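Extracellular solute-binding protein, family 1 (Bifidobacterium longum subsp. infantis, PDB 6FTH) probably captures human milk oligosaccharides outside the cell and delivers them to an ABC transporter, as an extracellular solute-binding protein. Local coordinates at residues A90-N95 and F336-F341; Q118-K123 and Y138-S143; M155-T160 and I312-P317. All blocks are in the same frame, centred on the assembly; numbering follows the deposited sequence.

Overall arrangement
Starting from the N terminus, the chain first meets contact 1 at 90-95, just after strand 86-88, but the partner, 336-341, arrives only some 240 residues later; the contact joins the loop leading to helix 93-98 to that segment. Inside this long loop lie both other contacts, in series. Contact 2 closes a short loop, joining helix 114-122 to strand 140-143, with helix 124-130 between them in sequence; contact 3 then pairs strand 154-158 with strand 311-313. Contacts 1 and 2 touch through strands 336-337 and 140-143, neighbours in one small sheet, with E337 O and S142 N 2.9 Å apart. Contact 3 belongs to a different sheet, about 34 Å centre to centre from either.

Contact 1 of 3, residues A90-N95 and F336-F341; sequences AFFPAN and FEADRF
A90 meets D339 through the backbone: A90 N gives a weak hydrogen bond to D339 O (3.3 Å), and a water that accepts from A90 N and donates to D339 O bridges the same two atoms. F91 O lies 3.2 Å from D339 CA in a CA-H...O contact and accepts from a second water, which receives a weak bond from F341 N; R340 and F341, both facing L140, form a classic beta bulge. F92, at the N-cap position of helix 93-98, has chi1 at -74°, which sets its CG beside the backbone N. D339 CB sits over the centre of its ring, 3.5 Å from the F92 centroid and 3° off the normal, a CH-pi contact. The carboxylate stacks on the same ring, the planes 13° apart, with D339 CG 3.7 Å from F92 CZ. P93 places CD 3.9 Å from A338 CB and 3.3 Å from A338 O, a buried carbonyl for which the model offers no partner. At the helix start, N95 OD1 accepts from F92 N (2.9 Å). R340 NE meets D339 OD1 from above the carboxylate plane in a salt bridge, and H89 ND1 bonds to OD2. An alanine in place of D339 would probably leave R340 NE and H89 ND1 without this acceptor and uncover F92 CZ. Chemically, one weak hydrogen bond, a CA-H...O contact, two waters and an aromatic face join the loop before helix 93-98 to the corner of the chain at 338-340, with the aspartate charge probably neutralised in part by R340.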
loop_
_atom_site.group_PDB
_atom_site.type_symbol
_atom_site.label_atom_id
_atom_site.label_comp_id
_atom_site.label_asym_id
_atom_site.label_seq_id
_atom_site.Cartn_x
_atom_site.Cartn_y
_atom_site.Cartn_z
ATOM N N ALA A 90 13.912 2.958 7.128
ATOM C CA ALA A 90 14.036 2.545 8.518
ATOM C C ALA A 90 13.022 3.205 9.436
ATOM O O ALA A 90 12.370 2.499 10.227
ATOM C CB ALA A 90 15.465 2.837 8.999
ATOM N N PHE A 91 12.879 4.528 9.369
ATOM C CA PHE A 91 12.101 5.300 10.335
ATOM C C PHE A 91 10.978 6.085 9.670
ATOM O O PHE A 91 11.201 6.839 8.712
ATOM C CB PHE A 91 13.003 6.253 11.116
ATOM C CG PHE A 91 14.110 5.551 11.844
ATOM C CD1 PHE A 91 13.824 4.698 12.889
ATOM C CD2 PHE A 91 15.428 5.762 11.506
ATOM C CE1 PHE A 91 14.845 4.024 13.543
ATOM C CE2 PHE A 91 16.448 5.104 12.167
ATOM C CZ PHE A 91 16.149 4.245 13.199
ATOM N N PHE A 92 9.777 5.903 10.188
ATOM C CA PHE A 92 8.630 6.675 9.764
ATOM C C PHE A 92 8.526 7.937 10.598
ATOM O O PHE A 92 9.110 8.029 11.690
ATOM C CB PHE A 92 7.359 5.858 9.958
ATOM C CG PHE A 92 7.190 4.774 8.961
ATOM C CD1 PHE A 92 7.749 3.525 9.172
ATOM C CD2 PHE A 92 6.492 4.997 7.784
ATOM C CE1 PHE A 92 7.605 2.521 8.229
ATOM C CE2 PHE A 92 6.348 3.983 6.838
ATOM C CZ PHE A 92 6.907 2.760 7.062
ATOM N N PRO A 93 7.768 8.927 10.127
ATOM C CA PRO A 93 7.582 10.133 10.937
ATOM C C PRO A 93 7.102 9.826 12.344
ATOM O O PRO A 93 7.586 10.443 13.296
ATOM C CB PRO A 93 6.549 10.926 10.129
ATOM C CG PRO A 93 6.840 10.533 8.685
ATOM C CD PRO A 93 7.206 9.067 8.770
ATOM N N ALA A 94 6.181 8.873 12.495
ATOM C CA ALA A 94 5.689 8.532 13.831
ATOM C C ALA A 94 6.820 8.054 14.740
ATOM O O ALA A 94 6.808 8.326 15.945
ATOM C CB ALA A 94 4.602 7.462 13.730
ATOM N N ASN A 95 7.798 7.320 14.187
ATOM C CA ASN A 95 8.916 6.843 15.004
ATOM C C ASN A 95 9.782 8.002 15.485
ATOM O O ASN A 95 10.180 8.049 16.654
ATOM C CB ASN A 95 9.785 5.863 14.213
ATOM C CG ASN A 95 9.025 4.650 13.711
ATOM O OD1 ASN A 95 9.157 4.256 12.543
ATOM N ND2 ASN A 95 8.242 4.032 14.587
ATOM N N PHE A 336 3.780 7.056 -2.985
ATOM C CA PHE A 336 4.669 7.587 -1.957
ATOM C C PHE A 336 4.878 6.615 -0.802
ATOM O O PHE A 336 3.983 5.865 -0.413
ATOM C CB PHE A 336 4.097 8.862 -1.328
ATOM C CG PHE A 336 3.822 9.974 -2.302
ATOM C CD1 PHE A 336 4.720 10.309 -3.292
ATOM C CD2 PHE A 336 2.653 10.694 -2.219
ATOM C CE1 PHE A 336 4.450 11.350 -4.188
ATOM C CE2 PHE A 336 2.386 11.723 -3.117
ATOM C CZ PHE A 336 3.275 12.030 -4.107
ATOM N N GLU A 337 6.074 6.691 -0.215
ATOM C CA GLU A 337 6.409 6.023 1.033
ATOM C C GLU A 337 7.066 7.052 1.941
ATOM O O GLU A 337 7.739 7.971 1.472
ATOM C CB GLU A 337 7.351 4.823 0.793
ATOM C CG GLU A 337 6.738 3.714 -0.065
ATOM C CD GLU A 337 5.615 2.954 0.654
ATOM O OE1 GLU A 337 5.587 2.920 1.906
ATOM O OE2 GLU A 337 4.758 2.390 -0.052
ATOM N N ALA A 338 6.865 6.900 3.251
ATOM C CA ALA A 338 7.171 7.968 4.199
ATOM C C ALA A 338 8.425 7.754 5.038
ATOM O O ALA A 338 8.703 8.581 5.909
ATOM C CB ALA A 338 5.992 8.149 5.146
ATOM N N ASP A 339 9.194 6.694 4.794
ATOM C CA ASP A 339 10.260 6.273 5.695
ATOM C C ASP A 339 11.620 6.205 5.007
ATOM O O ASP A 339 12.418 5.317 5.290
ATOM C CB ASP A 339 9.933 4.903 6.288
ATOM C CG ASP A 339 9.957 3.790 5.260
ATOM O OD1 ASP A 339 9.588 4.011 4.086
ATOM O OD2 ASP A 339 10.340 2.663 5.613
ATOM N N ARG A 340 11.937 7.136 4.124
ATOM C CA ARG A 340 13.003 6.870 3.163
ATOM C C ARG A 340 14.322 7.613 3.386
ATOM O O ARG A 340 15.293 7.341 2.674
ATOM C CB ARG A 340 12.450 7.017 1.746
ATOM C CG ARG A 340 11.311 6.035 1.489
ATOM C CD ARG A 340 11.837 4.602 1.469
ATOM N NE ARG A 340 10.817 3.560 1.531
ATOM C CZ ARG A 340 10.289 2.962 0.470
ATOM N NH1 ARG A 340 10.606 3.335 -0.776
ATOM N NH2 ARG A 340 9.398 1.983 0.654
ATOM N N PHE A 341 14.411 8.512 4.356
ATOM C CA PHE A 341 15.703 9.098 4.711
ATOM C C PHE A 341 15.599 9.813 6.041
ATOM O O PHE A 341 14.786 10.736 6.185
ATOM C CB PHE A 341 16.147 10.115 3.645
ATOM C CG PHE A 341 17.538 10.674 3.862
ATOM C CD1 PHE A 341 17.770 11.679 4.796
ATOM C CD2 PHE A 341 18.611 10.201 3.119
ATOM C CE1 PHE A 341 19.049 12.193 4.994
ATOM C CE2 PHE A 341 19.898 10.706 3.321
ATOM C CZ PHE A 341 20.111 11.689 4.273
HETATM O O HOH W 1 14.730 5.811 7.230
HETATM O O HOH W 2 13.112 8.057 7.155
#

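Contact 2 of 3, residues Q118-K123 and Y138-S143; sequences QFFKEK and YALPSS
F119 and P141 form the centre of a helix-on-strand contact, in which helix 114-122 packs against strand 140-143 of the two-stranded antiparallel sheet; the short axes run 10.6 Å apart at closest approach, with 64° between their directions. The F119 and P141 side chains slide past each other in opposite senses. F119 CG is anti to the backbone N (chi1 177°), beside the carbonyl carbon. On the ring, F119 CE2 touches P141 CG at 3.8 Å, with P141 O close to the ring plane at the edge, and F119 CE1 lies 3.7 Å from S143 CB. W412 stacks on this ring from outside the two segments. At the next residue, F120 and P141 cross obliquely, with P141 CD at the edge of the F120 ring, in its plane, 3.9 Å from F120 CE1. P141 CG thus touches both F119 CE2 and F120 CE1, and A126 and T130 of helix 124-130 also touch the proline. No hydrogen bond spans the two segments: the apolar contacts are those of F119 and F120 with P141 and L140, while P141 O accepts from Y361 OH. K123, the first residue past the helix, and S143 add buried polar groups. K123 NZ makes salt bridges to E335 and D415, while S143 OG also bonds to E335 OE2; a single carboxylate thus serves both segments, and K123 CE comes to rest 3.8 Å from S143 OG.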
loop_
_atom_site.group_PDB
_atom_site.type_symbol
_atom_site.label_atom_id
_atom_site.label_comp_id
_atom_site.label_asym_id
_atom_site.label_seq_id
_atom_site.Cartn_x
_atom_site.Cartn_y
_atom_site.Cartn_z
ATOM N N GLN A 118 12.919 20.394 -5.163
ATOM C CA GLN A 118 12.229 20.250 -6.438
ATOM C C GLN A 118 11.178 19.148 -6.361
ATOM O O GLN A 118 10.058 19.301 -6.870
ATOM C CB GLN A 118 13.248 19.964 -7.542
ATOM C CG GLN A 118 12.664 19.962 -8.906
ATOM C CD GLN A 118 12.277 21.345 -9.353
ATOM O OE1 GLN A 118 12.846 22.335 -8.885
ATOM N NE2 GLN A 118 11.307 21.428 -10.242
ATOM N N PHE A 119 11.525 18.032 -5.712
ATOM C CA PHE A 119 10.545 16.983 -5.444
ATOM C C PHE A 119 9.303 17.580 -4.787
ATOM O O PHE A 119 8.178 17.376 -5.256
ATOM C CB PHE A 119 11.239 15.928 -4.560
ATOM C CG PHE A 119 10.376 14.754 -4.097
ATOM C CD1 PHE A 119 9.186 14.395 -4.699
ATOM C CD2 PHE A 119 10.810 14.014 -3.003
ATOM C CE1 PHE A 119 8.445 13.316 -4.230
ATOM C CE2 PHE A 119 10.085 12.923 -2.545
ATOM C CZ PHE A 119 8.903 12.583 -3.157
ATOM N N PHE A 120 9.505 18.358 -3.726
ATOM C CA PHE A 120 8.387 18.918 -2.977
ATOM C C PHE A 120 7.629 19.976 -3.766
ATOM O O PHE A 120 6.420 20.122 -3.565
ATOM C CB PHE A 120 8.894 19.508 -1.657
ATOM C CG PHE A 120 9.390 18.485 -0.667
ATOM C CD1 PHE A 120 9.192 17.108 -0.854
ATOM C CD2 PHE A 120 10.039 18.902 0.480
ATOM C CE1 PHE A 120 9.629 16.191 0.095
ATOM C CE2 PHE A 120 10.473 17.987 1.429
ATOM C CZ PHE A 120 10.283 16.634 1.227
ATOM N N LYS A 121 8.311 20.722 -4.640
ATOM C CA LYS A 121 7.625 21.673 -5.513
ATOM C C LYS A 121 6.679 20.957 -6.462
ATOM O O LYS A 121 5.523 21.363 -6.637
ATOM C CB LYS A 121 8.633 22.477 -6.335
ATOM C CG LYS A 121 7.964 23.491 -7.312
ATOM C CD LYS A 121 8.990 24.291 -8.112
ATOM C CE LYS A 121 8.345 25.462 -8.884
ATOM N NZ LYS A 121 7.233 25.018 -9.764
ATOM N N GLU A 122 7.170 19.887 -7.111
ATOM C CA GLU A 122 6.369 19.161 -8.083
ATOM C C GLU A 122 5.331 18.262 -7.431
ATOM O O GLU A 122 4.276 18.015 -8.025
ATOM C CB GLU A 122 7.289 18.344 -9.004
ATOM C CG GLU A 122 8.306 19.207 -9.782
ATOM C CD GLU A 122 9.019 18.492 -10.948
ATOM O OE1 GLU A 122 8.478 17.500 -11.487
ATOM O OE2 GLU A 122 10.125 18.942 -11.330
ATOM N N LYS A 123 5.612 17.748 -6.226
ATOM C CA LYS A 123 4.727 16.823 -5.517
ATOM C C LYS A 123 4.523 17.288 -4.076
ATOM O O LYS A 123 5.006 16.654 -3.128
ATOM C CB LYS A 123 5.310 15.413 -5.576
ATOM C CG LYS A 123 5.442 14.926 -7.027
ATOM C CD LYS A 123 6.006 13.523 -7.151
ATOM C CE LYS A 123 6.021 13.088 -8.618
ATOM N NZ LYS A 123 4.654 12.810 -9.114
ATOM N N TYR A 138 11.295 14.864 9.947
ATOM C CA TYR A 138 12.411 14.014 10.351
ATOM C C TYR A 138 12.668 12.864 9.390
ATOM O O TYR A 138 13.611 12.081 9.604
ATOM C CB TYR A 138 12.173 13.453 11.758
ATOM C CG TYR A 138 11.983 14.546 12.770
ATOM C CD1 TYR A 138 13.061 15.292 13.212
ATOM C CD2 TYR A 138 10.721 14.841 13.269
ATOM C CE1 TYR A 138 12.902 16.311 14.126
ATOM C CE2 TYR A 138 10.546 15.861 14.201
ATOM C CZ TYR A 138 11.646 16.590 14.618
ATOM O OH TYR A 138 11.492 17.605 15.532
ATOM N N ALA A 139 11.857 12.738 8.349
ATOM C CA ALA A 139 12.006 11.685 7.361
ATOM C C ALA A 139 11.698 12.281 6.002
ATOM O O ALA A 139 10.855 13.178 5.888
ATOM C CB ALA A 139 11.028 10.539 7.619
ATOM N N LEU A 140 12.415 11.815 4.988
ATOM C CA LEU A 140 12.033 12.165 3.630
ATOM C C LEU A 140 11.179 11.062 3.025
ATOM O O LEU A 140 11.412 9.877 3.288
ATOM C CB LEU A 140 13.252 12.343 2.718
ATOM C CG LEU A 140 14.296 13.378 3.144
ATOM C CD1 LEU A 140 15.407 13.499 2.116
ATOM C CD2 LEU A 140 13.638 14.745 3.344
ATOM N N PRO A 141 10.193 11.418 2.217
ATOM C CA PRO A 141 9.435 10.409 1.481
ATOM C C PRO A 141 10.135 10.032 0.180
ATOM O O PRO A 141 11.131 10.636 -0.218
ATOM C CB PRO A 141 8.130 11.151 1.176
ATOM C CG PRO A 141 8.579 12.565 0.969
ATOM C CD PRO A 141 9.737 12.787 1.898
ATOM N N SER A 142 9.576 9.024 -0.491
ATOM C CA SER A 142 9.950 8.695 -1.865
ATOM C C SER A 142 8.715 8.736 -2.755
ATOM O O SER A 142 7.580 8.671 -2.268
ATOM C CB SER A 142 10.534 7.276 -1.949
ATOM O OG SER A 142 9.595 6.322 -1.436
ATOM N N SER A 143 8.951 8.821 -4.074
ATOM C CA SER A 143 7.902 8.664 -5.080
ATOM C C SER A 143 8.408 7.786 -6.208
ATOM O O SER A 143 9.406 8.124 -6.848
ATOM C CB SER A 143 7.481 10.015 -5.665
ATOM O OG SER A 143 6.834 9.842 -6.920
#

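Contact 3 of 3, residues M155-T160 and I312-P317; sequences MFINKT and IPIPVP
M155 and P317 meet because the methionine chain is fully extended: CG is anti to the backbone N (chi1 -177°), and the later torsions are extended too, carrying SD and CE tip to tip toward the proline. M155 SD lies 3.7 Å from P317 CD, and M155 crosses V316 at about a right angle. In I157, chi1 of -166° sets CG1 anti to the backbone N and leaves CG2 in the crowded position, where it touches I314 CG2 at 3.6 Å and I312 CG1 at 3.9 Å. The backbones pair as antiparallel strands. I157 and I312 form the hydrogen-bonded pair, I157 N to I312 O at 2.9 Å and I312 N to I157 O at 3.0 Å. F156 and P313 form the non-hydrogen-bonded pair, F156 CE1 lying 4.0 Å from P313 CB, and I314 N to M155 O (2.9 Å) continues the register. K159 packs its CD on I312 CD1, while its NZ forms a salt bridge with D163. Strand 311-313 is an outermost strand, within this chain, of a mixed four-stranded sheet, with strand 292-297 on the other side of 154-158; helix 300-304 covers F156 and P313, and helix 173-185 packs on M155 and I157.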
loop_
_atom_site.group_PDB
_atom_site.type_symbol
_atom_site.label_atom_id
_atom_site.label_comp_id
_atom_site.label_asym_id
_atom_site.label_seq_id
_atom_site.Cartn_x
_atom_site.Cartn_y
_atom_site.Cartn_z
ATOM N N MET A 155 -10.489 -5.244 -8.037
ATOM C CA MET A 155 -11.370 -6.403 -8.063
ATOM C C MET A 155 -11.309 -6.983 -9.468
ATOM O O MET A 155 -11.636 -6.295 -10.437
ATOM C CB MET A 155 -12.800 -5.977 -7.725
ATOM C CG MET A 155 -13.791 -7.112 -7.663
ATOM S SD MET A 155 -15.416 -6.471 -7.209
ATOM C CE MET A 155 -16.368 -7.986 -7.015
ATOM N N PHE A 156 -10.897 -8.242 -9.575
ATOM C CA PHE A 156 -10.760 -8.922 -10.859
ATOM C C PHE A 156 -11.878 -9.936 -11.064
ATOM O O PHE A 156 -12.359 -10.566 -10.116
ATOM C CB PHE A 156 -9.410 -9.637 -10.937
ATOM C CG PHE A 156 -8.235 -8.715 -10.794
ATOM C CD1 PHE A 156 -8.071 -7.654 -11.659
ATOM C CD2 PHE A 156 -7.305 -8.896 -9.782
ATOM C CE1 PHE A 156 -6.976 -6.787 -11.533
ATOM C CE2 PHE A 156 -6.219 -8.036 -9.649
ATOM C CZ PHE A 156 -6.070 -6.967 -10.516
ATOM N N ILE A 157 -12.270 -10.117 -12.326
ATOM C CA ILE A 157 -13.217 -11.164 -12.694
ATOM C C ILE A 157 -12.711 -11.886 -13.935
ATOM O O ILE A 157 -12.015 -11.303 -14.775
ATOM C CB ILE A 157 -14.638 -10.612 -12.886
ATOM C CG1 ILE A 157 -15.685 -11.729 -12.927
ATOM C CG2 ILE A 157 -14.736 -9.751 -14.108
ATOM C CD1 ILE A 157 -17.047 -11.211 -12.566
ATOM N N ASN A 158 -13.057 -13.171 -14.033
ATOM C CA ASN A 158 -12.714 -13.992 -15.195
ATOM C C ASN A 158 -13.705 -13.659 -16.301
ATOM O O ASN A 158 -14.841 -14.147 -16.317
ATOM C CB ASN A 158 -12.704 -15.477 -14.856
ATOM C CG ASN A 158 -12.098 -16.272 -15.977
ATOM O OD1 ASN A 158 -12.413 -16.009 -17.144
ATOM N ND2 ASN A 158 -11.172 -17.149 -15.654
ATOM N N LYS A 159 -13.277 -12.760 -17.196
ATOM C CA LYS A 159 -14.082 -12.339 -18.326
ATOM C C LYS A 159 -14.278 -13.475 -19.338
ATOM O O LYS A 159 -15.322 -13.533 -20.002
ATOM C CB LYS A 159 -13.417 -11.120 -18.987
ATOM C CG LYS A 159 -14.228 -10.470 -20.117
ATOM C CD LYS A 159 -15.608 -10.015 -19.670
ATOM C CE LYS A 159 -16.221 -8.978 -20.596
ATOM N NZ LYS A 159 -16.241 -9.449 -22.027
ATOM N N THR A 160 -13.291 -14.361 -19.487
ATOM C CA THR A 160 -13.478 -15.522 -20.356
ATOM C C THR A 160 -14.662 -16.350 -19.880
ATOM O O THR A 160 -15.484 -16.799 -20.683
ATOM C CB THR A 160 -12.207 -16.364 -20.366
ATOM O OG1 THR A 160 -11.147 -15.595 -20.946
ATOM C CG2 THR A 160 -12.400 -17.664 -21.169
ATOM N N ILE A 312 -10.095 -9.387 -16.061
ATOM C CA ILE A 312 -10.142 -7.935 -16.164
ATOM C C ILE A 312 -10.433 -7.323 -14.800
ATOM O O ILE A 312 -11.066 -7.961 -13.934
ATOM C CB ILE A 312 -11.190 -7.460 -17.180
ATOM C CG1 ILE A 312 -12.611 -7.807 -16.710
ATOM C CG2 ILE A 312 -10.891 -8.084 -18.555
ATOM C CD1 ILE A 312 -13.728 -7.257 -17.590
ATOM N N PRO A 313 -10.015 -6.077 -14.575
ATOM C CA PRO A 313 -10.456 -5.348 -13.385
ATOM C C PRO A 313 -11.829 -4.787 -13.681
ATOM O O PRO A 313 -12.068 -4.251 -14.769
ATOM C CB PRO A 313 -9.428 -4.208 -13.274
ATOM C CG PRO A 313 -8.503 -4.334 -14.515
ATOM C CD PRO A 313 -9.222 -5.227 -15.469
ATOM N N ILE A 314 -12.733 -4.907 -12.715
ATOM C CA ILE A 314 -14.059 -4.314 -12.865
ATOM C C ILE A 314 -14.369 -3.279 -11.797
ATOM O O ILE A 314 -13.938 -3.410 -10.639
ATOM C CB ILE A 314 -15.181 -5.362 -12.854
ATOM C CG1 ILE A 314 -15.138 -6.195 -11.578
ATOM C CG2 ILE A 314 -15.107 -6.204 -14.118
ATOM C CD1 ILE A 314 -16.384 -7.051 -11.369
ATOM N N PRO A 315 -15.168 -2.275 -12.132
ATOM C CA PRO A 315 -15.724 -1.420 -11.083
ATOM C C PRO A 315 -16.462 -2.282 -10.065
ATOM O O PRO A 315 -17.043 -3.323 -10.401
ATOM C CB PRO A 315 -16.695 -0.526 -11.850
ATOM C CG PRO A 315 -16.170 -0.546 -13.303
ATOM C CD PRO A 315 -15.673 -1.915 -13.475
ATOM N N VAL A 316 -16.468 -1.852 -8.810
ATOM C CA VAL A 316 -17.104 -2.701 -7.796
ATOM C C VAL A 316 -18.618 -2.668 -7.982
ATOM O O VAL A 316 -19.181 -1.600 -8.251
ATOM C CB VAL A 316 -16.707 -2.260 -6.384
ATOM C CG1 VAL A 316 -17.395 -0.934 -5.955
ATOM C CG2 VAL A 316 -16.994 -3.382 -5.358
ATOM N N PRO A 317 -19.319 -3.793 -7.870
ATOM C CA PRO A 317 -20.787 -3.751 -7.915
ATOM C C PRO A 317 -21.376 -2.951 -6.758
ATOM O O PRO A 317 -20.858 -2.969 -5.634
ATOM C CB PRO A 317 -21.182 -5.233 -7.835
ATOM C CG PRO A 317 -19.996 -5.950 -8.457
ATOM C CD PRO A 317 -18.806 -5.180 -7.893
#